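Local structure of dihydropteroate synthase (Mycobacterium smegmatis, 6OMZ) at the pterin-6-yl-methyl-monophosphate site. The protein catalyses the condensation of para-aminobenzoate with 6-hydroxymethyl-7,8-dihydropterin diphosphate to give 7,8-dihydropteroate, a step of folate synthesis. Residues are numbered along the deposited sequence; one frame, centred on the assembly and turned at random.

The pterin-6-yl-methyl-monophosphate site. Residues 70, 102, 121, 123, 144, 146, 193, 198, 223, 225, 227, 229, 269, 271. With PMM (pterin-6-yl-methyl-monophosphate), chain B.
This is the pterin pocket of dihydropteroate synthase, occupied by pterin-6-yl-methyl-monophosphate (PMM), an analogue of the pterin diphosphate substrate. Arg269 joins the ligand's two halves. From CB, CG runs anti to the backbone N, and the chain stays extended to NE. CD lies over the PMM pyrimidine ring, 3.6 Å from its centroid. NE passes over C8A. A chi4 of -85° turns the guanidinium face onto the pyrazine ring. CZ stacks over N8, and NH1 makes a cation-pi contact 3.2 Å from the PMM pyrazine centroid. NH1 and NH2 both donate end-on hydrogen bonds to phosphate oxygen O2P, with a salt bridge. NH2 also salt-bridges Asp102 OD2 (3.1 Å), which should steady the guanidinium.

Asp102 OD2 lies 2.8 Å from PMM N8. In this oxidised pterin both can only accept unless one is protonated, which is not seen. The dihydropterin N8-H could donate here.

On the opposite face, Phe198 points its CE1-CZ edge at the PMM pyrazine ring, planes at 81°. Over this same face sit Met146 SD, near N3 and C4, and Val123 CG1, near N8 and C8A. Met146 CE covers a face of the Phe198 ring.

Asp193 OD2 accepts from N3 and amino N2, both from above the carboxylate plane. Asn121 OD1 takes N2 on a lone pair (174° at H); its ND2 donates to N1. Lys229 NZ donates hydrogen bonds to PMM O4 and Gly225 O, each 2.6 Å. His271 NE2 donates one to PMM O1P (2.6 Å). Arg70 NH2 hydrogen-bonds and salt-bridges O3P.

The pocket lies at the C-terminal ends of barrel strands, including 98-102, 190-193 and 267-270.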
loop_
_atom_site.group_PDB
_atom_site.type_symbol
_atom_site.label_atom_id
_atom_site.label_comp_id
_atom_site.label_asym_id
_atom_site.label_seq_id
_atom_site.Cartn_x
_atom_site.Cartn_y
_atom_site.Cartn_z
ATOM N N ARG A 70 -7.584 10.665 -2.251
ATOM C CA ARG A 70 -7.205 11.588 -3.310
ATOM C C ARG A 70 -8.128 12.807 -3.341
ATOM O O ARG A 70 -9.258 12.757 -2.844
ATOM C CB ARG A 70 -7.210 10.873 -4.659
ATOM C CG ARG A 70 -8.542 10.357 -5.123
ATOM C CD ARG A 70 -8.357 9.640 -6.458
ATOM N NE ARG A 70 -7.142 8.832 -6.409
ATOM C CZ ARG A 70 -7.124 7.536 -6.106
ATOM N NH1 ARG A 70 -8.261 6.909 -5.852
ATOM N NH2 ARG A 70 -5.973 6.871 -6.037
ATOM N N ASP A 102 -6.571 -1.229 4.949
ATOM C CA ASP A 102 -6.026 0.065 4.535
ATOM C C ASP A 102 -6.910 1.133 5.172
ATOM O O ASP A 102 -7.962 1.495 4.642
ATOM C CB ASP A 102 -6.005 0.159 3.010
ATOM C CG ASP A 102 -5.355 1.435 2.487
ATOM O OD1 ASP A 102 -5.208 2.433 3.234
ATOM O OD2 ASP A 102 -4.980 1.432 1.296
ATOM N N ASN A 121 -2.667 -1.306 7.517
ATOM C CA ASN A 121 -1.944 -0.504 6.534
ATOM C C ASN A 121 -2.402 0.950 6.669
ATOM O O ASN A 121 -3.494 1.303 6.221
ATOM C CB ASN A 121 -2.206 -1.031 5.121
ATOM C CG ASN A 121 -1.540 -0.181 4.061
ATOM O OD1 ASN A 121 -0.528 0.460 4.328
ATOM N ND2 ASN A 121 -2.109 -0.167 2.851
ATOM N N VAL A 123 -1.889 4.769 5.799
ATOM C CA VAL A 123 -1.220 5.732 4.922
ATOM C C VAL A 123 -0.797 6.990 5.674
ATOM O O VAL A 123 0.022 7.762 5.163
ATOM C CB VAL A 123 -2.086 6.092 3.685
ATOM C CG1 VAL A 123 -2.414 4.822 2.859
ATOM C CG2 VAL A 123 -3.354 6.851 4.075
ATOM N N ILE A 144 1.938 -1.371 9.004
ATOM C CA ILE A 144 2.629 -0.708 7.901
ATOM C C ILE A 144 2.500 0.796 8.100
ATOM O O ILE A 144 1.384 1.333 8.109
ATOM C CB ILE A 144 2.043 -1.127 6.538
ATOM C CG1 ILE A 144 2.205 -2.637 6.310
ATOM C CG2 ILE A 144 2.724 -0.356 5.394
ATOM C CD1 ILE A 144 1.309 -3.197 5.191
ATOM N N MET A 146 3.184 4.195 6.368
ATOM C CA MET A 146 3.502 4.874 5.120
ATOM C C MET A 146 3.908 6.319 5.377
ATOM O O MET A 146 3.389 6.978 6.281
ATOM C CB MET A 146 2.310 4.853 4.161
ATOM C CG MET A 146 2.720 5.027 2.704
ATOM S SD MET A 146 1.332 5.487 1.631
ATOM C CE MET A 146 1.159 7.220 2.086
ATOM N N ASP A 193 7.001 2.290 4.373
ATOM C CA ASP A 193 6.612 2.469 2.964
ATOM C C ASP A 193 6.931 3.926 2.637
ATOM O O ASP A 193 6.475 4.811 3.369
ATOM C CB ASP A 193 5.113 2.161 2.779
ATOM C CG ASP A 193 4.623 2.293 1.330
ATOM O OD1 ASP A 193 5.130 3.139 0.568
ATOM O OD2 ASP A 193 3.682 1.548 0.966
ATOM N N PHE A 198 2.599 10.660 -2.554
ATOM C CA PHE A 198 1.861 11.348 -1.494
ATOM C C PHE A 198 2.636 12.599 -1.095
ATOM O O PHE A 198 3.621 12.522 -0.356
ATOM C CB PHE A 198 1.650 10.423 -0.305
ATOM C CG PHE A 198 0.561 9.402 -0.503
ATOM C CD1 PHE A 198 0.826 8.201 -1.142
ATOM C CD2 PHE A 198 -0.722 9.636 -0.017
ATOM C CE1 PHE A 198 -0.163 7.253 -1.302
ATOM C CE2 PHE A 198 -1.728 8.685 -0.166
ATOM C CZ PHE A 198 -1.449 7.490 -0.820
ATOM N N LEU A 223 7.674 -1.879 2.109
ATOM C CA LEU A 223 6.620 -2.060 1.118
ATOM C C LEU A 223 6.664 -0.898 0.140
ATOM O O LEU A 223 6.836 0.252 0.552
ATOM C CB LEU A 223 5.244 -2.111 1.799
ATOM C CG LEU A 223 3.980 -2.118 0.933
ATOM C CD1 LEU A 223 3.894 -3.407 0.129
ATOM C CD2 LEU A 223 2.738 -1.945 1.816
ATOM N N GLY A 225 4.547 1.052 -2.981
ATOM C CA GLY A 225 3.306 1.194 -3.724
ATOM C C GLY A 225 3.425 2.188 -4.864
ATOM O O GLY A 225 3.307 3.401 -4.657
ATOM N N SER A 227 1.767 1.410 -8.005
ATOM C CA SER A 227 0.786 0.964 -8.995
ATOM C C SER A 227 -0.093 2.096 -9.499
ATOM O O SER A 227 -0.840 2.706 -8.730
ATOM C CB SER A 227 -0.071 -0.139 -8.366
ATOM O OG SER A 227 -1.055 -0.608 -9.278
ATOM N N LYS A 229 0.301 5.066 -10.241
ATOM C CA LYS A 229 0.409 6.393 -9.648
ATOM C C LYS A 229 0.733 7.451 -10.704
ATOM O O LYS A 229 1.189 7.152 -11.816
ATOM C CB LYS A 229 1.463 6.394 -8.541
ATOM C CG LYS A 229 1.080 5.519 -7.343
ATOM C CD LYS A 229 1.130 6.298 -6.045
ATOM C CE LYS A 229 0.562 5.489 -4.881
ATOM N NZ LYS A 229 1.586 5.240 -3.840
ATOM N N ARG A 269 2.658 -3.304 -3.388
ATOM C CA ARG A 269 1.206 -3.131 -3.351
ATOM C C ARG A 269 0.733 -2.784 -4.761
ATOM O O ARG A 269 1.153 -1.761 -5.319
ATOM C CB ARG A 269 0.818 -2.033 -2.347
ATOM C CG ARG A 269 -0.694 -1.833 -2.161
ATOM C CD ARG A 269 -0.973 -0.661 -1.189
ATOM N NE ARG A 269 -2.400 -0.407 -1.027
ATOM C CZ ARG A 269 -3.126 0.362 -1.839
ATOM N NH1 ARG A 269 -2.566 0.951 -2.887
ATOM N NH2 ARG A 269 -4.417 0.544 -1.603
ATOM N N HIS A 271 -2.512 -3.170 -8.013
ATOM C CA HIS A 271 -3.861 -3.504 -8.448
ATOM C C HIS A 271 -3.854 -4.705 -9.387
ATOM O O HIS A 271 -4.699 -5.603 -9.270
ATOM C CB HIS A 271 -4.494 -2.293 -9.143
ATOM C CG HIS A 271 -4.642 -1.101 -8.249
ATOM N ND1 HIS A 271 -5.772 -0.880 -7.493
ATOM C CD2 HIS A 271 -3.800 -0.073 -7.984
ATOM C CE1 HIS A 271 -5.626 0.242 -6.808
ATOM N NE2 HIS A 271 -4.437 0.750 -7.084
HETATM N N5 PMM B . -1.386 3.987 -2.003
HETATM C C6 PMM B . -2.716 4.145 -1.864
HETATM C C7 PMM B . -3.387 3.572 -0.797
HETATM N N8 PMM B . -2.800 2.863 0.174
HETATM N N1 PMM B . -0.881 2.056 1.072
HETATM C C2 PMM B . 0.442 1.919 1.043
HETATM N N2 PMM B . 1.066 1.305 2.053
HETATM N N3 PMM B . 1.221 2.405 0.031
HETATM C C4 PMM B . 0.751 3.098 -1.065
HETATM O O4 PMM B . 1.515 3.482 -1.945
HETATM C C4A PMM B . -0.713 3.296 -1.067
HETATM C C8A PMM B . -1.473 2.741 0.034
HETATM C C9 PMM B . -3.398 5.054 -2.844
HETATM O O10 PMM B . -3.415 4.433 -4.156
HETATM P PA PMM B . -4.596 3.511 -4.801
HETATM O O1P PMM B . -4.077 3.093 -6.128
HETATM O O2P PMM B . -4.847 2.310 -3.886
HETATM O O3P PMM B . -5.865 4.348 -4.896
HETATM O O HOH W 1 -1.174 2.681 -6.076
HETATM O O HOH W 2 4.410 3.785 -1.823
#